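Long-range contacts in OmpT protein (Vibrio cholerae serotype O1, PDB 6EHE), which probably serves as a general diffusion porin, a barrel channel that lets small solutes and ions cross the outer membrane: residues G98-R103 / E246-E251; L111-V116 / N137-L142; V277-G282 / F311-R316. All coordinates share one frame; numbering follows the deposited sequence.

Contact 1: residues G98-R103 / E246-E251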
ATOM      1  N   GLY A  98       1.613  -5.910  -9.242  1.00 37.68           N
ATOM      2  CA  GLY A  98       2.123  -4.567  -9.399  1.00 32.36           C
ATOM      3  C   GLY A  98       2.468  -3.937  -8.074  1.00 37.04           C
ATOM      4  O   GLY A  98       2.433  -4.570  -7.015  1.00 41.11           O
ATOM      5  N   GLY A  99       2.788  -2.650  -8.135  1.00 33.76           N
ATOM      6  CA  GLY A  99       3.127  -1.918  -6.940  1.00 30.50           C
ATOM      7  C   GLY A  99       4.586  -1.980  -6.537  1.00 34.00           C
ATOM      8  O   GLY A  99       4.934  -1.484  -5.461  1.00 31.27           O
ATOM      9  N   THR A 100       5.461  -2.554  -7.365  1.00 32.20           N
ATOM     10  CA  THR A 100       6.872  -2.601  -6.984  1.00 34.39           C
ATOM     11  C   THR A 100       7.532  -1.236  -7.039  1.00 32.05           C
ATOM     12  O   THR A 100       8.586  -1.046  -6.415  1.00 36.15           O
ATOM     13  CB  THR A 100       7.626  -3.588  -7.880  1.00 33.49           C
ATOM     14  OG1 THR A 100       7.609  -3.106  -9.225  1.00 31.65           O
ATOM     15  CG2 THR A 100       6.920  -4.940  -7.872  1.00 25.89           C
ATOM     16  N   GLY A 101       6.942  -0.282  -7.764  1.00 32.78           N
ATOM     17  CA  GLY A 101       7.490   1.049  -7.912  1.00 27.13           C
ATOM     18  C   GLY A 101       7.082   2.002  -6.832  1.00 35.51           C
ATOM     19  O   GLY A 101       7.450   3.185  -6.851  1.00 38.89           O
ATOM     20  N   LEU A 102       6.307   1.527  -5.882  1.00 32.27           N
ATOM     21  CA  LEU A 102       5.837   2.336  -4.771  1.00 31.40           C
ATOM     22  C   LEU A 102       6.679   1.963  -3.546  1.00 34.01           C
ATOM     23  O   LEU A 102       6.503   0.883  -2.981  1.00 35.27           O
ATOM     24  CB  LEU A 102       4.346   2.075  -4.585  1.00 33.03           C
ATOM     25  CG  LEU A 102       3.310   2.897  -5.371  1.00 33.14           C
ATOM     26  CD1 LEU A 102       3.698   3.255  -6.738  1.00 33.64           C
ATOM     27  CD2 LEU A 102       2.010   2.152  -5.419  1.00 35.40           C
ATOM     28  N   ARG A 103       7.610   2.844  -3.147  1.00 35.49           N
ATOM     29  CA  ARG A 103       8.686   2.500  -2.217  1.00 30.50           C
ATOM     30  C   ARG A 103       8.421   2.913  -0.767  1.00 35.30           C
ATOM     31  O   ARG A 103       9.318   2.784   0.079  1.00 34.66           O
ATOM     32  CB  ARG A 103      10.011   3.115  -2.685  1.00 25.50           C
ATOM     33  CG  ARG A 103      10.433   2.831  -4.168  1.00 31.55           C
ATOM     34  CD  ARG A 103      10.405   1.309  -4.552  1.00 39.01           C
ATOM     35  NE  ARG A 103      11.350   0.489  -3.796  1.00 34.76           N
ATOM     36  CZ  ARG A 103      11.416  -0.838  -3.859  1.00 37.20           C
ATOM     37  NH1 ARG A 103      10.596  -1.510  -4.653  1.00 36.43           N
ATOM     38  NH2 ARG A 103      12.303  -1.493  -3.116  1.00 35.06           N
ATOM     39  N   GLU A 246       6.766  -1.262 -14.493  1.00 32.06           N
ATOM     40  CA  GLU A 246       7.355  -0.752 -13.276  1.00 36.42           C
ATOM     41  C   GLU A 246       8.849  -1.018 -13.332  1.00 40.46           C
ATOM     42  O   GLU A 246       9.266  -2.155 -13.570  1.00 40.25           O
ATOM     43  CB  GLU A 246       6.716  -1.416 -12.051  1.00 31.78           C
ATOM     44  CG  GLU A 246       5.205  -1.234 -11.994  1.00 36.40           C
ATOM     45  CD  GLU A 246       4.569  -1.861 -10.756  1.00 37.47           C
ATOM     46  OE1 GLU A 246       3.414  -1.507 -10.466  1.00 35.44           O
ATOM     47  OE2 GLU A 246       5.223  -2.696 -10.075  1.00 39.65           O
ATOM     48  N   TYR A 247       9.647   0.025 -13.124  1.00 35.70           N
ATOM     49  CA  TYR A 247      11.094  -0.086 -13.167  1.00 38.04           C
ATOM     50  C   TYR A 247      11.625   0.541 -11.901  1.00 37.88           C
ATOM     51  O   TYR A 247      11.256   1.674 -11.579  1.00 42.64           O
ATOM     52  CB  TYR A 247      11.686   0.617 -14.401  1.00 41.83           C
ATOM     53  CG  TYR A 247      13.191   0.544 -14.473  1.00 47.00           C
ATOM     54  CD1 TYR A 247      13.838  -0.651 -14.794  1.00 45.91           C
ATOM     55  CD2 TYR A 247      13.972   1.670 -14.239  1.00 46.99           C
ATOM     56  CE1 TYR A 247      15.225  -0.722 -14.870  1.00 45.00           C
ATOM     57  CE2 TYR A 247      15.351   1.606 -14.307  1.00 53.68           C
ATOM     58  CZ  TYR A 247      15.974   0.406 -14.622  1.00 52.17           C
ATOM     59  OH  TYR A 247      17.352   0.355 -14.678  1.00 64.11           O
ATOM     60  N   VAL A 248      12.456  -0.189 -11.160  1.00 33.76           N
ATOM     61  CA  VAL A 248      13.134   0.423 -10.030  1.00 37.82           C
ATOM     62  C   VAL A 248      14.608   0.079 -10.088  1.00 39.23           C
ATOM     63  O   VAL A 248      14.984  -1.051 -10.415  1.00 38.24           O
ATOM     64  CB  VAL A 248      12.495   0.031  -8.669  1.00 33.99           C
ATOM     65  CG1 VAL A 248      11.324  -0.840  -8.856  1.00 28.53           C
ATOM     66  CG2 VAL A 248      13.487  -0.540  -7.702  1.00 33.61           C
ATOM     67  N   MET A 249      15.448   1.071  -9.815  1.00 41.17           N
ATOM     68  CA  MET A 249      16.883   0.855  -9.738  1.00 44.72           C
ATOM     69  C   MET A 249      17.362   1.247  -8.356  1.00 38.15           C
ATOM     70  O   MET A 249      16.943   2.268  -7.801  1.00 42.00           O
ATOM     71  CB  MET A 249      17.654   1.601 -10.831  1.00 48.70           C
ATOM     72  CG  MET A 249      17.447   3.086 -10.931  1.00 56.95           C
ATOM     73  SD  MET A 249      18.314   3.761 -12.394  1.00 77.40           S
ATOM     74  CE  MET A 249      17.854   5.497 -12.308  1.00 59.47           C
ATOM     75  N   GLN A 250      18.183   0.389  -7.781  1.00 37.42           N
ATOM     76  CA  GLN A 250      18.783   0.588  -6.478  1.00 39.97           C
ATOM     77  C   GLN A 250      20.280   0.690  -6.686  1.00 42.44           C
ATOM     78  O   GLN A 250      20.865  -0.092  -7.446  1.00 50.10           O
ATOM     79  CB  GLN A 250      18.427  -0.568  -5.534  1.00 40.18           C
ATOM     80  CG  GLN A 250      17.010  -1.137  -5.807  1.00 45.28           C
ATOM     81  CD  GLN A 250      16.663  -2.378  -4.996  1.00 46.65           C
ATOM     82  OE1 GLN A 250      16.152  -2.277  -3.872  1.00 50.75           O
ATOM     83  NE2 GLN A 250      16.923  -3.557  -5.564  1.00 51.22           N
ATOM     84  N   GLU A 251      20.886   1.675  -6.045  1.00 37.97           N
ATOM     85  CA  GLU A 251      22.309   1.921  -6.161  1.00 43.43           C
ATOM     86  C   GLU A 251      22.835   2.040  -4.750  1.00 40.70           C
ATOM     87  O   GLU A 251      22.390   2.910  -3.998  1.00 44.68           O
ATOM     88  CB  GLU A 251      22.586   3.177  -6.986  1.00 40.42           C
ATOM     89  CG  GLU A 251      22.088   3.035  -8.414  1.00 47.99           C
ATOM     90  CD  GLU A 251      22.571   4.173  -9.307  1.00 68.30           C
ATOM     91  OE1 GLU A 251      22.970   5.220  -8.745  1.00 64.79           O
ATOM     92  OE2 GLU A 251      22.560   4.018 -10.560  1.00 67.87           O
TER

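Contact 2: residues L111-V116 / N137-L142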
ATOM      1  N   LEU A 111       1.855  -0.369   7.273  1.00 39.10           N
ATOM      2  CA  LEU A 111       1.107  -0.456   8.521  1.00 34.31           C
ATOM      3  C   LEU A 111       1.924   0.137   9.658  1.00 43.14           C
ATOM      4  O   LEU A 111       3.138  -0.068   9.717  1.00 49.20           O
ATOM      5  CB  LEU A 111       0.771  -1.912   8.847  1.00 36.17           C
ATOM      6  CG  LEU A 111      -0.420  -2.133   9.775  1.00 47.47           C
ATOM      7  CD1 LEU A 111      -1.686  -1.635   9.098  1.00 44.74           C
ATOM      8  CD2 LEU A 111      -0.568  -3.589  10.129  1.00 43.15           C
ATOM      9  N   HIS A 112       1.258   0.863  10.561  1.00 36.81           N
ATOM     10  CA  HIS A 112       1.847   1.267  11.825  1.00 35.46           C
ATOM     11  C   HIS A 112       0.784   1.168  12.906  1.00 42.10           C
ATOM     12  O   HIS A 112      -0.315   1.711  12.744  1.00 41.68           O
ATOM     13  CB  HIS A 112       2.408   2.685  11.760  1.00 37.61           C
ATOM     14  CG  HIS A 112       3.202   3.068  12.963  1.00 37.10           C
ATOM     15  ND1 HIS A 112       2.644   3.173  14.221  1.00 39.73           N
ATOM     16  CD2 HIS A 112       4.519   3.354  13.107  1.00 38.58           C
ATOM     17  CE1 HIS A 112       3.585   3.516  15.086  1.00 43.58           C
ATOM     18  NE2 HIS A 112       4.730   3.638  14.435  1.00 36.69           N
ATOM     19  N   ASP A 113       1.122   0.498  14.014  1.00 42.53           N
ATOM     20  CA  ASP A 113       0.130   0.119  15.014  1.00 37.69           C
ATOM     21  C   ASP A 113      -0.354   1.280  15.858  1.00 36.41           C
ATOM     22  O   ASP A 113      -1.317   1.107  16.602  1.00 38.86           O
ATOM     23  CB  ASP A 113       0.691  -0.943  15.948  1.00 41.23           C
ATOM     24  CG  ASP A 113       1.001  -2.244  15.234  1.00 45.92           C
ATOM     25  OD1 ASP A 113       0.421  -2.501  14.162  1.00 42.84           O
ATOM     26  OD2 ASP A 113       1.830  -3.021  15.752  1.00 60.54           O
ATOM     27  N   SER A 114       0.271   2.450  15.770  1.00 38.72           N
ATOM     28  CA  SER A 114      -0.125   3.534  16.660  1.00 41.88           C
ATOM     29  C   SER A 114       0.220   4.870  15.986  1.00 40.77           C
ATOM     30  O   SER A 114       1.210   5.543  16.301  1.00 44.07           O
ATOM     31  CB  SER A 114       0.548   3.385  18.025  1.00 45.04           C
ATOM     32  OG  SER A 114       0.297   4.513  18.840  1.00 54.21           O
ATOM     33  N   GLN A 115      -0.602   5.259  15.017  1.00 33.52           N
ATOM     34  CA  GLN A 115      -0.420   6.543  14.360  1.00 38.55           C
ATOM     35  C   GLN A 115      -1.583   7.454  14.652  1.00 33.63           C
ATOM     36  O   GLN A 115      -2.702   7.012  14.932  1.00 32.94           O
ATOM     37  CB  GLN A 115      -0.338   6.468  12.825  1.00 35.00           C
ATOM     38  CG  GLN A 115       0.185   5.239  12.228  1.00 36.73           C
ATOM     39  CD  GLN A 115      -0.005   5.241  10.725  1.00 34.22           C
ATOM     40  OE1 GLN A 115       0.211   6.258  10.037  1.00 31.77           O
ATOM     41  NE2 GLN A 115      -0.410   4.101  10.203  1.00 34.57           N
ATOM     42  N   VAL A 116      -1.309   8.734  14.473  1.00 32.43           N
ATOM     43  CA  VAL A 116      -2.345   9.730  14.256  1.00 39.49           C
ATOM     44  C   VAL A 116      -2.221  10.185  12.804  1.00 35.46           C
ATOM     45  O   VAL A 116      -1.135  10.569  12.344  1.00 36.80           O
ATOM     46  CB  VAL A 116      -2.241  10.913  15.235  1.00 34.15           C
ATOM     47  CG1 VAL A 116      -0.838  11.422  15.302  1.00 32.52           C
ATOM     48  CG2 VAL A 116      -3.145  12.030  14.770  1.00 37.06           C
ATOM     49  N   ASN A 137      10.830   0.724  21.407  1.00 88.29           N
ATOM     50  CA  ASN A 137      11.623   0.377  20.230  1.00 84.64           C
ATOM     51  C   ASN A 137      11.060  -0.852  19.514  1.00 87.53           C
ATOM     52  O   ASN A 137      11.779  -1.584  18.824  1.00 87.19           O
ATOM     53  CB  ASN A 137      13.088   0.224  20.639  1.00 87.03           C
ATOM     54  CG  ASN A 137      13.635   1.501  21.303  1.00 86.42           C
ATOM     55  OD1 ASN A 137      14.160   2.402  20.629  1.00 76.18           O
ATOM     56  ND2 ASN A 137      13.481   1.591  22.626  1.00 82.95           N
ATOM     57  N   ALA A 138       9.754  -1.066  19.683  1.00 89.24           N
ATOM     58  CA  ALA A 138       8.943  -1.963  18.880  1.00 73.82           C
ATOM     59  C   ALA A 138       8.224  -1.201  17.780  1.00 68.90           C
ATOM     60  O   ALA A 138       8.312  -1.567  16.601  1.00 78.07           O
ATOM     61  CB  ALA A 138       7.926  -2.685  19.764  1.00 68.11           C
ATOM     62  N   LYS A 139       7.527  -0.131  18.145  1.00 66.18           N
ATOM     63  CA  LYS A 139       6.906   0.717  17.140  1.00 59.25           C
ATOM     64  C   LYS A 139       7.984   1.530  16.425  1.00 58.97           C
ATOM     65  O   LYS A 139       8.863   2.131  17.052  1.00 68.03           O
ATOM     66  CB  LYS A 139       5.855   1.633  17.766  1.00 55.02           C
ATOM     67  CG  LYS A 139       4.852   0.922  18.675  1.00 63.74           C
ATOM     68  CD  LYS A 139       3.640   0.410  17.939  1.00 54.13           C
ATOM     69  CE  LYS A 139       2.834  -0.572  18.809  1.00 64.74           C
ATOM     70  NZ  LYS A 139       2.914  -2.014  18.337  1.00 63.12           N
ATOM     71  N   GLN A 140       7.934   1.505  15.105  1.00 55.26           N
ATOM     72  CA  GLN A 140       8.841   2.263  14.285  1.00 42.01           C
ATOM     73  C   GLN A 140       8.493   3.744  14.374  1.00 39.74           C
ATOM     74  O   GLN A 140       7.465   4.133  14.928  1.00 43.17           O
ATOM     75  CB  GLN A 140       8.754   1.784  12.837  1.00 42.18           C
ATOM     76  CG  GLN A 140       8.876   0.267  12.611  1.00 40.53           C
ATOM     77  CD  GLN A 140       8.620  -0.108  11.130  1.00 39.52           C
ATOM     78  OE1 GLN A 140       7.973   0.650  10.392  1.00 39.73           O
ATOM     79  NE2 GLN A 140       9.134  -1.263  10.694  1.00 33.84           N
ATOM     80  N   GLU A 141       9.381   4.574  13.838  1.00 34.24           N
ATOM     81  CA  GLU A 141       9.111   5.986  13.651  1.00 42.78           C
ATOM     82  C   GLU A 141       8.502   6.170  12.271  1.00 38.51           C
ATOM     83  O   GLU A 141       8.935   5.542  11.308  1.00 37.56           O
ATOM     84  CB  GLU A 141      10.392   6.831  13.766  1.00 40.51           C
ATOM     85  CG  GLU A 141      10.847   7.159  15.194  1.00 49.78           C
ATOM     86  CD  GLU A 141      12.382   7.302  15.346  1.00 52.12           C
ATOM     87  OE1 GLU A 141      12.945   6.724  16.317  1.00 45.16           O
ATOM     88  OE2 GLU A 141      13.017   7.987  14.505  1.00 46.80           O
ATOM     89  N   LEU A 142       7.509   7.048  12.172  1.00 38.44           N
ATOM     90  CA  LEU A 142       6.928   7.350  10.878  1.00 34.66           C
ATOM     91  C   LEU A 142       6.480   8.795  10.846  1.00 34.58           C
ATOM     92  O   LEU A 142       5.843   9.271  11.778  1.00 35.09           O
ATOM     93  CB  LEU A 142       5.734   6.454  10.588  1.00 31.90           C
ATOM     94  CG  LEU A 142       5.183   6.646   9.195  1.00 33.77           C
ATOM     95  CD1 LEU A 142       6.082   5.921   8.179  1.00 32.94           C
ATOM     96  CD2 LEU A 142       3.764   6.121   9.162  1.00 33.11           C
TER

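Contact 3: residues V277-G282 / F311-R316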
ATOM      1  N   VAL A 277     -14.505 -10.189 -10.403  1.00 38.35           N
ATOM      2  CA  VAL A 277     -13.607 -11.255 -10.815  1.00 39.82           C
ATOM      3  C   VAL A 277     -12.485 -10.633 -11.627  1.00 39.96           C
ATOM      4  O   VAL A 277     -12.690  -9.644 -12.344  1.00 36.06           O
ATOM      5  CB  VAL A 277     -14.362 -12.332 -11.627  1.00 39.88           C
ATOM      6  CG1 VAL A 277     -13.429 -13.468 -12.010  1.00 43.75           C
ATOM      7  CG2 VAL A 277     -15.484 -12.881 -10.790  1.00 41.44           C
ATOM      8  N   TYR A 278     -11.283 -11.196 -11.498  1.00 34.91           N
ATOM      9  CA  TYR A 278     -10.134 -10.566 -12.140  1.00 38.53           C
ATOM     10  C   TYR A 278      -9.059 -11.598 -12.423  1.00 35.61           C
ATOM     11  O   TYR A 278      -8.866 -12.547 -11.657  1.00 36.41           O
ATOM     12  CB  TYR A 278      -9.544  -9.431 -11.278  1.00 39.29           C
ATOM     13  CG  TYR A 278      -9.414  -9.792  -9.805  1.00 37.75           C
ATOM     14  CD1 TYR A 278     -10.484  -9.604  -8.914  1.00 34.39           C
ATOM     15  CD2 TYR A 278      -8.222 -10.321  -9.302  1.00 35.73           C
ATOM     16  CE1 TYR A 278     -10.369  -9.956  -7.565  1.00 38.34           C
ATOM     17  CE2 TYR A 278      -8.098 -10.673  -7.942  1.00 38.37           C
ATOM     18  CZ  TYR A 278      -9.166 -10.492  -7.083  1.00 38.55           C
ATOM     19  OH  TYR A 278      -9.027 -10.850  -5.742  1.00 43.76           O
ATOM     20  N   ALA A 279      -8.345 -11.385 -13.518  1.00 33.26           N
ATOM     21  CA  ALA A 279      -7.231 -12.254 -13.879  1.00 38.05           C
ATOM     22  C   ALA A 279      -6.068 -11.411 -14.387  1.00 36.95           C
ATOM     23  O   ALA A 279      -6.271 -10.340 -14.966  1.00 41.06           O
ATOM     24  CB  ALA A 279      -7.650 -13.272 -14.946  1.00 36.09           C
ATOM     25  N   GLU A 280      -4.845 -11.913 -14.201  1.00 35.76           N
ATOM     26  CA  GLU A 280      -3.670 -11.085 -14.430  1.00 36.86           C
ATOM     27  C   GLU A 280      -2.425 -11.927 -14.673  1.00 42.35           C
ATOM     28  O   GLU A 280      -2.171 -12.889 -13.942  1.00 42.24           O
ATOM     29  CB  GLU A 280      -3.446 -10.170 -13.230  1.00 40.19           C
ATOM     30  CG  GLU A 280      -2.115  -9.408 -13.139  1.00 39.75           C
ATOM     31  CD  GLU A 280      -2.172  -8.421 -11.986  1.00 39.32           C
ATOM     32  OE1 GLU A 280      -3.286  -7.874 -11.821  1.00 38.17           O
ATOM     33  OE2 GLU A 280      -1.160  -8.217 -11.242  1.00 38.76           O
ATOM     34  N   TYR A 281      -1.635 -11.522 -15.679  1.00 41.17           N
ATOM     35  CA  TYR A 281      -0.282 -12.026 -15.913  1.00 43.82           C
ATOM     36  C   TYR A 281       0.736 -11.022 -15.405  1.00 41.34           C
ATOM     37  O   TYR A 281       0.552  -9.806 -15.559  1.00 41.12           O
ATOM     38  CB  TYR A 281       0.012 -12.254 -17.404  1.00 43.97           C
ATOM     39  CG  TYR A 281      -0.944 -13.169 -18.123  1.00 51.81           C
ATOM     40  CD1 TYR A 281      -2.001 -12.649 -18.867  1.00 56.70           C
ATOM     41  CD2 TYR A 281      -0.769 -14.554 -18.098  1.00 51.16           C
ATOM     42  CE1 TYR A 281      -2.877 -13.480 -19.554  1.00 55.11           C
ATOM     43  CE2 TYR A 281      -1.636 -15.392 -18.774  1.00 59.20           C
ATOM     44  CZ  TYR A 281      -2.691 -14.846 -19.502  1.00 65.37           C
ATOM     45  OH  TYR A 281      -3.562 -15.670 -20.183  1.00 78.44           O
ATOM     46  N   GLY A 282       1.823 -11.539 -14.840  1.00 44.65           N
ATOM     47  CA  GLY A 282       2.980 -10.741 -14.493  1.00 46.93           C
ATOM     48  C   GLY A 282       4.250 -11.268 -15.137  1.00 50.05           C
ATOM     49  O   GLY A 282       4.487 -12.476 -15.138  1.00 51.09           O
ATOM     50  N   PHE A 311       0.948 -15.752 -12.941  1.00 41.43           N
ATOM     51  CA  PHE A 311      -0.446 -15.625 -13.335  1.00 41.49           C
ATOM     52  C   PHE A 311      -1.315 -15.760 -12.096  1.00 39.60           C
ATOM     53  O   PHE A 311      -1.005 -16.518 -11.179  1.00 40.15           O
ATOM     54  CB  PHE A 311      -0.835 -16.676 -14.399  1.00 44.39           C
ATOM     55  CG  PHE A 311      -2.310 -16.717 -14.698  1.00 44.09           C
ATOM     56  CD1 PHE A 311      -2.885 -15.793 -15.557  1.00 43.24           C
ATOM     57  CD2 PHE A 311      -3.127 -17.659 -14.094  1.00 44.47           C
ATOM     58  CE1 PHE A 311      -4.242 -15.812 -15.812  1.00 41.63           C
ATOM     59  CE2 PHE A 311      -4.507 -17.683 -14.341  1.00 41.82           C
ATOM     60  CZ  PHE A 311      -5.057 -16.763 -15.194  1.00 37.86           C
ATOM     61  N   GLY A 312      -2.406 -15.028 -12.068  1.00 38.15           N
ATOM     62  CA  GLY A 312      -3.268 -15.056 -10.902  1.00 34.42           C
ATOM     63  C   GLY A 312      -4.695 -14.796 -11.303  1.00 37.74           C
ATOM     64  O   GLY A 312      -4.971 -14.046 -12.244  1.00 40.58           O
ATOM     65  N   ILE A 313      -5.613 -15.403 -10.570  1.00 37.25           N
ATOM     66  CA  ILE A 313      -7.025 -15.192 -10.831  1.00 33.87           C
ATOM     67  C   ILE A 313      -7.768 -15.207  -9.511  1.00 40.39           C
ATOM     68  O   ILE A 313      -7.505 -16.044  -8.640  1.00 41.86           O
ATOM     69  CB  ILE A 313      -7.556 -16.250 -11.807  1.00 38.77           C
ATOM     70  CG1 ILE A 313      -9.034 -16.043 -12.046  1.00 36.45           C
ATOM     71  CG2 ILE A 313      -7.264 -17.667 -11.309  1.00 40.11           C
ATOM     72  CD1 ILE A 313      -9.514 -16.917 -13.142  1.00 38.13           C
ATOM     73  N   GLY A 314      -8.691 -14.265  -9.352  1.00 37.67           N
ATOM     74  CA  GLY A 314      -9.374 -14.143  -8.081  1.00 37.52           C
ATOM     75  C   GLY A 314     -10.794 -13.636  -8.222  1.00 38.82           C
ATOM     76  O   GLY A 314     -11.227 -13.165  -9.281  1.00 39.04           O
ATOM     77  N   ALA A 315     -11.507 -13.724  -7.107  1.00 36.19           N
ATOM     78  CA  ALA A 315     -12.876 -13.263  -7.024  1.00 40.00           C
ATOM     79  C   ALA A 315     -13.107 -12.713  -5.630  1.00 37.95           C
ATOM     80  O   ALA A 315     -12.541 -13.211  -4.655  1.00 37.02           O
ATOM     81  CB  ALA A 315     -13.865 -14.393  -7.332  1.00 41.98           C
ATOM     82  N   ARG A 316     -13.937 -11.679  -5.557  1.00 38.35           N
ATOM     83  CA  ARG A 316     -14.263 -11.001  -4.316  1.00 43.22           C
ATOM     84  C   ARG A 316     -15.768 -10.846  -4.197  1.00 47.46           C
ATOM     85  O   ARG A 316     -16.439 -10.499  -5.176  1.00 44.66           O
ATOM     86  CB  ARG A 316     -13.613  -9.623  -4.251  1.00 45.64           C
ATOM     87  CG  ARG A 316     -12.091  -9.656  -4.318  1.00 50.32           C
ATOM     88  CD  ARG A 316     -11.521  -8.261  -4.308  1.00 47.72           C
ATOM     89  NE  ARG A 316     -10.059  -8.239  -4.285  1.00 48.40           N
ATOM     90  CZ  ARG A 316      -9.345  -7.123  -4.183  1.00 51.83           C
ATOM     91  NH1 ARG A 316      -9.963  -5.941  -4.088  1.00 51.65           N
ATOM     92  NH2 ARG A 316      -8.020  -7.182  -4.172  1.00 48.69           N
TER

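Contact 1: residues G98-R103 / E246-E251
E246 reaches from strand 239-252 into the bend at G99 and T100, where three hydrogen bonds grip its carboxylate and form the tight half of the contact. OE1 receives the G99 amide (N to OE1 2.7 Å, 159° at the hydrogen) on its syn lone pair. OE2 serves two donors: T100 N, 2.7 Å from OE2, meets it from above the carboxylate plane, and T100 OG1, 2.6 Å from OE2, arrives on the anti side, both from the same face of that plane. The hydroxyl can join its own amide because chi1 of 65° sets OG1 between the backbone N and the carbonyl carbon. Glutamate suits the place because its extended chain spans the gap from strand to loop. Glycine suits the other side: G98 lets its CA come within 3.5 Å of E246 OE1, and G99, at phi 87°, has a backbone shape in which a side chain would press on the preceding carbonyl. G99 opens a type I turn that runs to L102 and includes T100.

Further along, the packing is looser. V248 CG1 lies 3.7 Å from T100 O, a van der Waals contact with an oxygen that already accepts R103 NH1 (NH1 to O 2.7 Å). The R103 chain bends in its middle, and V248 CG2 lies over one face of its guanidinium, 4.3 Å above the plane and toward the rim. Toward partly exposed Q250 the segments barely meet, and R103 NH2 turns to a salt bridge with E224.

The segment 98-103 belongs to the constriction loop that folds into a porin barrel. Backbone amides and a hydroxyl directed at E246 would probably favour its ionised form, though D92 lies beside it, and a wall charge may then help hold this loop inside the pore.

Contact 2: residues L111-V116 / N137-L142
H112 points the edge of its imidazole at the backbone of Q140. With CG anti to the backbone N (chi1 -171°), the ring stretches across to that chain, and NE2 donates to Q140 O at 2.8 Å. The carbonyl lies in the ring plane, yet NE2 sits well above the plane of that carbonyl. The ring's other nitrogen faces back, ND1 accepting S114 N at 2.9 Å, again in plane. Histidine suits this spot because it can donate and accept at once, and the two bonds fix the ring's rotation. K139 CB and L142 CB approach the ring obliquely, L142 sliding past it in the opposite direction. D113 and K139 cross nearly at a right angle: the lysine bends at chi2 and chi4 to bring NZ 3.0 Å from D113 OD2, a salt bridge on the anti lone pair. L142 CD2 reaches Q115 OE1 at 3.7 Å. Q140 turns its own amide away, to D165, N163 and the carbonyl of L107.

At D113 and S114 the chain turns a corner, from strand 111-112, paired with strand 81-82, into barrel strand 115-121. Strand 125-132 separates that strand from 141-151, so the contact bridges the starts of two non-neighbouring barrel strands.

Contact 3: residues V277-G282 / F311-R316
Y278 and G314 exchange two backbone hydrogen bonds, Y278 N to G314 O at 3.0 Å and G314 N to Y278 O at 2.9 Å, and E280 with G312 repeats the pattern, in a regular antiparallel ladder. R316 NE donates to Y278 OH at 3.2 Å, the ring and guanidinium planes nearly perpendicular; the hydroxyl is also hydrogen-bonded to E14. A chi1 of 44° folds the Y278 ring back over the partner strand. G314 CA then packs against the ring face as a CH-pi contact, 4.0 Å from the centroid. Glycine alone leaves room for the ring, much like the mortise-and-tenon joints of outer-membrane barrels. E280 leads away to Y242 and to the amides of Y95, F96 and F97.

The opposite face is mainly apolar. Y281 and F311 meet obliquely, planes 47° apart, with CE2 of Y281 3.5 Å from CD1 of F311. A279 lies against F311 and I313, and V277 CG2 against A315 CB; small and branched residues suit a surface where bound detergent touches V277. The two faces thus differ chemically: polar groups turn to the inward loop and, as in porins generally, probably to the channel, and hydrocarbon probably meets lipid.

In the fold
All three contacts involve the same barrel, but only contact 3 joins neighbouring strands of its wall through a backbone ladder. Contacts 1 and 2 concern the inward-folded loop instead: contact 1 ties its middle to the wall through side-chain to backbone bonds, and contact 2 lies where it returns to the barrel, with a histidine and a salt bridge. Contacts 1 and 3 touch at G98 and E280, so their polar sides share the interior. Contacts 2 and 3 lie on opposite sides of the chain's centre. Contact 1 is nearest that centre (about 13 Å between centres), then contact 2 (about 16 Å) and contact 3 (about 18 Å), whose apolar face is on the surface.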